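Local coordinates for protein Ifi204 (Mus musculus domesticus, PDB 5YZW) that probably acts as an interferon-inducible innate immune sensor of the PYHIN family, recognising DNA through HIN domains such as the one in this structure, at residues V15-E20 and R167-E172; H34-T39 and F43-V48. One frame throughout, in Å; residues are numbered along the deposited sequence.

Contact 1 of 2, residues V15-E20 and R167-E172; sequences VLKVTE and RLVCFE
Thr19 OG1 is gripped from two sides: it donates a hydrogen bond to Glu20 O at 2.8 Å, the hydroxyl lying 34° off that carbonyl's plane, and it accepts one from His34 N. With the hydroxyl tied to its own chain and to strand 30-38, the methyl of Thr19 turns toward Val169, and CG2 of Thr19 stands 4.3 Å from CG2 of Val169. That same Val169 methyl is met tip to tip by Lys17, whose NZ comes within 3.7 Å of Val169 CG2. The lysine bends at its second torsion (chi2 94°) and is extended beyond it, which carries the ammonium group across to the valine. No hydrogen bond joins the two segments, so they meet by van der Waals touching alone, an ammonium group and a methyl against one valine branch, and their closest CA atoms, those of Thr19 and Val169, are 9.0 Å apart. Arg167 starts off toward segment 15-20, and its NE lies 5.8 Å from Lys17 NZ; its salt bridge to Glu123 probably offsets the like charges, and Gln191 takes a further hydrogen bond from the guanidinium. Bulges shape both segments: a classic beta bulge at Leu16 and Lys17 opposite Thr36, and a G1 bulge at Cys170 and Phe171, where the chain turns a corner. The contact bridges the two tandem OB folds expected of a HIN domain: strand 11-25 lies in the first sheet beside strand 30-38, whereas strands 165-169 and 171-175 pair with strand 119-132 in the second, and Tyr189 of strand 189-192 completes the seam against Thr19 and Glu20.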
ATOM      1  N   VAL A  15      -9.104  11.100   3.455  1.00 45.36           N
ATOM      2  CA  VAL A  15      -8.813   9.898   2.673  1.00 50.64           C
ATOM      3  C   VAL A  15      -8.416  10.301   1.261  1.00 44.49           C
ATOM      4  O   VAL A  15      -9.173  10.986   0.569  1.00 51.61           O
ATOM      5  CB  VAL A  15     -10.034   8.969   2.648  1.00 44.37           C
ATOM      6  CG1 VAL A  15      -9.719   7.706   1.845  1.00 46.68           C
ATOM      7  CG2 VAL A  15     -10.479   8.642   4.073  1.00 42.99           C
ATOM      8  N   LEU A  16      -7.235   9.861   0.820  1.00 43.39           N
ATOM      9  CA  LEU A  16      -6.753  10.158  -0.527  1.00 48.12           C
ATOM     10  C   LEU A  16      -7.024   9.031  -1.520  1.00 48.28           C
ATOM     11  O   LEU A  16      -7.521   9.280  -2.617  1.00 56.11           O
ATOM     12  CB  LEU A  16      -5.253  10.464  -0.493  1.00 49.99           C
ATOM     13  CG  LEU A  16      -4.861  11.654   0.398  1.00 56.05           C
ATOM     14  CD1 LEU A  16      -3.429  12.060   0.141  1.00 53.70           C
ATOM     15  CD2 LEU A  16      -5.776  12.838   0.204  1.00 54.21           C
ATOM     16  N   LYS A  17      -6.713   7.796  -1.152  1.00 48.69           N
ATOM     17  CA  LYS A  17      -6.819   6.647  -2.045  1.00 46.00           C
ATOM     18  C   LYS A  17      -7.004   5.400  -1.196  1.00 50.58           C
ATOM     19  O   LYS A  17      -6.566   5.346  -0.041  1.00 46.36           O
ATOM     20  CB  LYS A  17      -5.594   6.552  -2.974  1.00 50.90           C
ATOM     21  CG  LYS A  17      -4.363   5.800  -2.448  1.00 74.18           C
ATOM     22  CD  LYS A  17      -4.286   4.307  -2.847  1.00 92.79           C
ATOM     23  CE  LYS A  17      -3.254   3.557  -1.986  1.00 87.17           C
ATOM     24  NZ  LYS A  17      -3.137   2.162  -2.421  1.00 83.44           N
ATOM     25  N   VAL A  18      -7.707   4.416  -1.760  1.00 44.89           N
ATOM     26  CA  VAL A  18      -8.025   3.183  -1.050  1.00 39.28           C
ATOM     27  C   VAL A  18      -7.967   2.038  -2.060  1.00 48.23           C
ATOM     28  O   VAL A  18      -8.208   2.241  -3.250  1.00 46.74           O
ATOM     29  CB  VAL A  18      -9.415   3.299  -0.376  1.00 44.19           C
ATOM     30  CG1 VAL A  18     -10.515   3.349  -1.425  1.00 47.80           C
ATOM     31  CG2 VAL A  18      -9.674   2.138   0.600  1.00 48.48           C
ATOM     32  N   THR A  19      -7.615   0.836  -1.593  1.00 43.38           N
ATOM     33  CA  THR A  19      -7.814  -0.379  -2.380  1.00 44.61           C
ATOM     34  C   THR A  19      -9.125  -1.030  -1.977  1.00 46.98           C
ATOM     35  O   THR A  19      -9.632  -0.817  -0.874  1.00 47.67           O
ATOM     36  CB  THR A  19      -6.716  -1.438  -2.183  1.00 47.83           C
ATOM     37  OG1 THR A  19      -6.897  -2.095  -0.912  1.00 43.97           O
ATOM     38  CG2 THR A  19      -5.313  -0.867  -2.313  1.00 41.93           C
ATOM     39  N   GLU A  20      -9.644  -1.872  -2.874  1.00 43.76           N
ATOM     40  CA  GLU A  20     -10.734  -2.761  -2.525  1.00 40.91           C
ATOM     41  C   GLU A  20     -10.280  -3.663  -1.380  1.00 43.86           C
ATOM     42  O   GLU A  20      -9.075  -3.850  -1.164  1.00 41.66           O
ATOM     43  CB  GLU A  20     -11.130  -3.617  -3.734  1.00 49.90           C
ATOM     44  CG  GLU A  20      -9.980  -4.515  -4.175  1.00 54.97           C
ATOM     45  CD  GLU A  20     -10.300  -5.382  -5.393  1.00 69.94           C
ATOM     46  OE1 GLU A  20     -11.492  -5.558  -5.730  1.00 76.56           O
ATOM     47  OE2 GLU A  20      -9.340  -5.879  -6.017  1.00 68.02           O
ATOM     48  N   ARG A 167       0.062  -1.786 -10.270  1.00 68.79           N
ATOM     49  CA  ARG A 167       0.003  -1.015  -9.035  1.00 62.31           C
ATOM     50  C   ARG A 167       0.346  -1.959  -7.891  1.00 56.62           C
ATOM     51  O   ARG A 167      -0.382  -2.927  -7.641  1.00 61.86           O
ATOM     52  CB  ARG A 167      -1.371  -0.388  -8.834  1.00 59.79           C
ATOM     53  CG  ARG A 167      -1.595   0.178  -7.421  1.00 53.34           C
ATOM     54  CD  ARG A 167      -2.945   0.867  -7.342  1.00 67.36           C
ATOM     55  NE  ARG A 167      -2.982   2.038  -8.215  1.00 77.43           N
ATOM     56  CZ  ARG A 167      -4.041   2.409  -8.931  1.00 83.96           C
ATOM     57  NH1 ARG A 167      -5.165   1.699  -8.884  1.00 79.52           N
ATOM     58  NH2 ARG A 167      -3.980   3.496  -9.695  1.00 86.67           N
ATOM     59  N   LEU A 168       1.468  -1.694  -7.224  1.00 53.41           N
ATOM     60  CA  LEU A 168       1.958  -2.513  -6.124  1.00 51.57           C
ATOM     61  C   LEU A 168       1.747  -1.778  -4.816  1.00 49.87           C
ATOM     62  O   LEU A 168       2.109  -0.600  -4.696  1.00 50.31           O
ATOM     63  CB  LEU A 168       3.446  -2.841  -6.277  1.00 52.40           C
ATOM     64  CG  LEU A 168       3.965  -3.330  -7.628  1.00 56.48           C
ATOM     65  CD1 LEU A 168       5.483  -3.201  -7.667  1.00 54.96           C
ATOM     66  CD2 LEU A 168       3.544  -4.756  -7.818  1.00 58.98           C
ATOM     67  N   VAL A 169       1.196  -2.474  -3.827  1.00 49.97           N
ATOM     68  CA  VAL A 169       1.010  -1.889  -2.501  1.00 47.31           C
ATOM     69  C   VAL A 169       1.633  -2.812  -1.465  1.00 45.95           C
ATOM     70  O   VAL A 169       1.297  -4.003  -1.405  1.00 48.94           O
ATOM     71  CB  VAL A 169      -0.469  -1.643  -2.177  1.00 45.51           C
ATOM     72  CG1 VAL A 169      -0.583  -1.041  -0.789  1.00 41.79           C
ATOM     73  CG2 VAL A 169      -1.100  -0.766  -3.251  1.00 44.32           C
ATOM     74  N   CYS A 170       2.555  -2.269  -0.673  1.00 40.62           N
ATOM     75  CA  CYS A 170       3.169  -2.977   0.447  1.00 34.93           C
ATOM     76  C   CYS A 170       3.899  -4.238  -0.022  1.00 39.38           C
ATOM     77  O   CYS A 170       3.609  -5.344   0.427  1.00 40.58           O
ATOM     78  CB  CYS A 170       2.123  -3.324   1.506  1.00 32.84           C
ATOM     79  SG  CYS A 170       2.827  -3.934   3.072  1.00 44.90           S
ATOM     80  N   PHE A 171       4.855  -4.042  -0.934  1.00 41.33           N
ATOM     81  CA  PHE A 171       5.839  -5.056  -1.301  1.00 43.13           C
ATOM     82  C   PHE A 171       7.153  -4.813  -0.564  1.00 49.75           C
ATOM     83  O   PHE A 171       7.502  -3.673  -0.255  1.00 49.40           O
ATOM     84  CB  PHE A 171       6.084  -5.045  -2.809  1.00 39.78           C
ATOM     85  CG  PHE A 171       5.077  -5.806  -3.584  1.00 40.48           C
ATOM     86  CD1 PHE A 171       3.740  -5.471  -3.538  1.00 41.60           C
ATOM     87  CD2 PHE A 171       5.474  -6.879  -4.394  1.00 47.00           C
ATOM     88  CE1 PHE A 171       2.797  -6.180  -4.262  1.00 46.67           C
ATOM     89  CE2 PHE A 171       4.537  -7.593  -5.103  1.00 55.41           C
ATOM     90  CZ  PHE A 171       3.195  -7.249  -5.037  1.00 50.40           C
ATOM     91  N   GLU A 172       7.906  -5.886  -0.296  1.00 50.50           N
ATOM     92  CA  GLU A 172       9.148  -5.738   0.464  1.00 43.13           C
ATOM     93  C   GLU A 172      10.341  -5.607  -0.465  1.00 53.67           C
ATOM     94  O   GLU A 172      10.532  -6.427  -1.367  1.00 54.58           O
ATOM     95  CB  GLU A 172       9.386  -6.895   1.438  1.00 49.36           C
ATOM     96  CG  GLU A 172      10.675  -6.724   2.267  1.00 47.24           C
ATOM     97  CD  GLU A 172      10.862  -7.781   3.362  1.00 62.20           C
ATOM     98  OE1 GLU A 172       9.973  -8.638   3.541  1.00 60.63           O
ATOM     99  OE2 GLU A 172      11.921  -7.771   4.034  1.00 66.96           O
TER

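Contact 2 of 2, residues H34-T39 and F43-V48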
ATOM      1  N   HIS A  34      -5.991  -1.326   2.111  1.00 38.98           N
ATOM      2  CA  HIS A  34      -4.963  -0.306   2.272  1.00 40.67           C
ATOM      3  C   HIS A  34      -5.561   1.050   1.926  1.00 45.86           C
ATOM      4  O   HIS A  34      -6.415   1.152   1.037  1.00 41.04           O
ATOM      5  CB  HIS A  34      -3.757  -0.562   1.357  1.00 37.72           C
ATOM      6  CG  HIS A  34      -2.856  -1.667   1.811  1.00 44.74           C
ATOM      7  ND1 HIS A  34      -1.773  -1.458   2.640  1.00 46.96           N
ATOM      8  CD2 HIS A  34      -2.850  -2.986   1.513  1.00 45.31           C
ATOM      9  CE1 HIS A  34      -1.162  -2.609   2.858  1.00 45.22           C
ATOM     10  NE2 HIS A  34      -1.801  -3.554   2.193  1.00 45.63           N
ATOM     11  N   ALA A  35      -5.118   2.089   2.632  1.00 38.77           N
ATOM     12  CA  ALA A  35      -5.538   3.452   2.356  1.00 42.76           C
ATOM     13  C   ALA A  35      -4.341   4.371   2.508  1.00 40.74           C
ATOM     14  O   ALA A  35      -3.433   4.108   3.307  1.00 40.96           O
ATOM     15  CB  ALA A  35      -6.663   3.923   3.301  1.00 42.11           C
ATOM     16  N   THR A  36      -4.344   5.448   1.729  1.00 39.75           N
ATOM     17  CA  THR A  36      -3.461   6.585   1.944  1.00 41.98           C
ATOM     18  C   THR A  36      -4.304   7.753   2.454  1.00 45.02           C
ATOM     19  O   THR A  36      -5.379   8.021   1.902  1.00 44.77           O
ATOM     20  CB  THR A  36      -2.730   6.940   0.647  1.00 39.30           C
ATOM     21  OG1 THR A  36      -1.859   5.854   0.300  1.00 51.78           O
ATOM     22  CG2 THR A  36      -1.889   8.190   0.831  1.00 41.34           C
ATOM     23  N   VAL A  37      -3.876   8.382   3.555  1.00 43.85           N
ATOM     24  CA  VAL A  37      -4.624   9.486   4.167  1.00 40.55           C
ATOM     25  C   VAL A  37      -3.648  10.613   4.472  1.00 47.10           C
ATOM     26  O   VAL A  37      -2.430  10.438   4.412  1.00 42.36           O
ATOM     27  CB  VAL A  37      -5.384   9.090   5.451  1.00 34.89           C
ATOM     28  CG1 VAL A  37      -6.367   7.962   5.193  1.00 35.65           C
ATOM     29  CG2 VAL A  37      -4.424   8.762   6.599  1.00 35.12           C
ATOM     30  N   ALA A  38      -4.197  11.784   4.813  1.00 43.02           N
ATOM     31  CA  ALA A  38      -3.344  12.949   5.019  1.00 47.27           C
ATOM     32  C   ALA A  38      -3.935  13.886   6.060  1.00 45.52           C
ATOM     33  O   ALA A  38      -5.141  14.155   6.046  1.00 43.70           O
ATOM     34  CB  ALA A  38      -3.134  13.726   3.717  1.00 42.86           C
ATOM     35  N   THR A  39      -3.080  14.376   6.960  1.00 46.97           N
ATOM     36  CA  THR A  39      -3.351  15.617   7.685  1.00 44.66           C
ATOM     37  C   THR A  39      -3.014  16.773   6.757  1.00 50.13           C
ATOM     38  O   THR A  39      -2.686  16.576   5.587  1.00 44.93           O
ATOM     39  CB  THR A  39      -2.547  15.708   8.976  1.00 47.77           C
ATOM     40  OG1 THR A  39      -1.152  15.745   8.662  1.00 48.74           O
ATOM     41  CG2 THR A  39      -2.846  14.541   9.920  1.00 46.77           C
ATOM     42  N   PHE A  43       1.297  12.693   5.272  1.00 48.37           N
ATOM     43  CA  PHE A  43       0.443  11.621   4.791  1.00 42.59           C
ATOM     44  C   PHE A  43       0.841  10.315   5.454  1.00 45.40           C
ATOM     45  O   PHE A  43       1.986  10.130   5.871  1.00 42.63           O
ATOM     46  CB  PHE A  43       0.466  11.491   3.268  1.00 43.64           C
ATOM     47  CG  PHE A  43       1.738  10.920   2.696  1.00 46.32           C
ATOM     48  CD1 PHE A  43       2.791  11.750   2.356  1.00 53.23           C
ATOM     49  CD2 PHE A  43       1.849   9.561   2.434  1.00 52.69           C
ATOM     50  CE1 PHE A  43       3.955  11.233   1.805  1.00 52.10           C
ATOM     51  CE2 PHE A  43       3.019   9.036   1.882  1.00 51.08           C
ATOM     52  CZ  PHE A  43       4.065   9.879   1.569  1.00 53.13           C
ATOM     53  N   PHE A  44      -0.126   9.427   5.580  1.00 42.03           N
ATOM     54  CA  PHE A  44       0.063   8.179   6.300  1.00 41.65           C
ATOM     55  C   PHE A  44      -0.464   7.031   5.464  1.00 44.26           C
ATOM     56  O   PHE A  44      -1.498   7.157   4.795  1.00 36.25           O
ATOM     57  CB  PHE A  44      -0.644   8.206   7.657  1.00 44.75           C
ATOM     58  CG  PHE A  44      -0.166   9.322   8.563  1.00 41.21           C
ATOM     59  CD1 PHE A  44      -0.732  10.578   8.506  1.00 40.06           C
ATOM     60  CD2 PHE A  44       0.899   9.111   9.424  1.00 44.80           C
ATOM     61  CE1 PHE A  44      -0.277  11.600   9.333  1.00 49.07           C
ATOM     62  CE2 PHE A  44       1.366  10.126  10.243  1.00 49.93           C
ATOM     63  CZ  PHE A  44       0.771  11.365  10.207  1.00 44.39           C
ATOM     64  N   ARG A  45       0.240   5.904   5.520  1.00 37.15           N
ATOM     65  CA  ARG A  45      -0.230   4.674   4.905  1.00 39.00           C
ATOM     66  C   ARG A  45      -0.923   3.832   5.967  1.00 38.00           C
ATOM     67  O   ARG A  45      -0.360   3.590   7.034  1.00 41.08           O
ATOM     68  CB  ARG A  45       0.942   3.930   4.257  1.00 44.28           C
ATOM     69  CG  ARG A  45       1.195   4.421   2.860  1.00 52.53           C
ATOM     70  CD  ARG A  45       2.619   4.120   2.384  1.00 61.50           C
ATOM     71  NE  ARG A  45       2.891   4.775   1.106  1.00 74.52           N
ATOM     72  CZ  ARG A  45       3.854   4.414   0.265  1.00 90.10           C
ATOM     73  NH1 ARG A  45       4.650   3.392   0.558  1.00 86.36           N
ATOM     74  NH2 ARG A  45       4.018   5.076  -0.872  1.00100.23           N
ATOM     75  N   VAL A  46      -2.159   3.430   5.686  1.00 36.62           N
ATOM     76  CA  VAL A  46      -3.058   2.833   6.661  1.00 36.91           C
ATOM     77  C   VAL A  46      -3.377   1.408   6.242  1.00 41.30           C
ATOM     78  O   VAL A  46      -3.722   1.160   5.080  1.00 40.02           O
ATOM     79  CB  VAL A  46      -4.366   3.641   6.793  1.00 40.08           C
ATOM     80  CG1 VAL A  46      -5.280   3.014   7.850  1.00 39.11           C
ATOM     81  CG2 VAL A  46      -4.053   5.089   7.145  1.00 35.94           C
ATOM     82  N   LYS A  47      -3.314   0.493   7.204  1.00 41.50           N
ATOM     83  CA  LYS A  47      -3.796  -0.871   7.068  1.00 41.41           C
ATOM     84  C   LYS A  47      -5.065  -1.016   7.895  1.00 45.39           C
ATOM     85  O   LYS A  47      -5.033  -0.854   9.122  1.00 44.99           O
ATOM     86  CB  LYS A  47      -2.735  -1.861   7.537  1.00 39.67           C
ATOM     87  CG  LYS A  47      -1.652  -2.137   6.498  1.00 36.40           C
ATOM     88  CD  LYS A  47      -0.431  -2.809   7.148  1.00 42.20           C
ATOM     89  CE  LYS A  47       0.592  -3.287   6.101  1.00 43.97           C
ATOM     90  NZ  LYS A  47       1.703  -3.995   6.780  1.00 41.11           N
ATOM     91  N   VAL A  48      -6.175  -1.308   7.225  1.00 38.12           N
ATOM     92  CA  VAL A  48      -7.489  -1.409   7.846  1.00 41.99           C
ATOM     93  C   VAL A  48      -7.849  -2.881   7.904  1.00 45.32           C
ATOM     94  O   VAL A  48      -8.093  -3.512   6.863  1.00 43.04           O
ATOM     95  CB  VAL A  48      -8.539  -0.603   7.075  1.00 43.47           C
ATOM     96  CG1 VAL A  48      -9.914  -0.785   7.705  1.00 50.11           C
ATOM     97  CG2 VAL A  48      -8.124   0.881   7.043  1.00 41.12           C
TER
HETATM   98  O   HOH W   1      -1.445   1.167   3.173  1.00 44.83           O
HETATM   99  O   HOH W   2       1.192   6.722  -0.306  1.00 80.09           O
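Ala35 and Val46 form a hydrogen-bonded antiparallel pair, with Val46 N to Ala35 O at 2.8 Å; Val37 and Phe44 repeat the pattern, and Val37 N reaches Phe44 O at 2.9 Å. The tight face carries Ala35, Val37, Phe44 and Val46. There chi1 of Val37 (-58°) sets CG1 anti to the carbonyl carbon and leaves CG2, between the backbone N and the carbonyl carbon, to meet Val46 CG2 at 3.7 Å, the two side chains crossing at about a right angle, while Thr39 CG2 lies at the edge of the Phe44 ring. On the face of His34, Thr36, Arg45 and Lys47, waters take the place of direct contacts between polar groups. One water, in the plane of the His34 ring, sits 2.7 Å from His34 ND1 and donates to Val46 O; a second accepts from Arg45 NE at 2.9 Å and also bonds Thr36 OG1. Packing is close again where Lys47 runs beside His34, its CE 3.7 Å from His34 CE1, and the polar ends of both residues bond to His187. This beta hairpin is flanked by strand 11-25 on the 30-38 side and by the parallel strand 74-77 on the 43-48 side, while helix 96-103 covers Thr36 and Phe43.

In the fold
Both contacts are largely buried, but they work at different levels. Contact 2 builds one sheet from the inside, a hairpin zipped by backbone hydrogen bonds and burying 523 Å². Contact 1 joins two sheets through a few side-chain ends and buries only 101 Å²; its centre lies about 3 Å from the centre of the chain, that of contact 2 about 9 Å. They share the first sheet: segment 15-20 runs antiparallel to segment 34-39, with probable hydrogen bonds from Leu16 N to Thr36 O and from Thr36 N to Lys17 O. His34 belongs to both settings, since Val169 CG1 packs 3.5 Å from its CG, bringing the hairpin to the interface between the sheets.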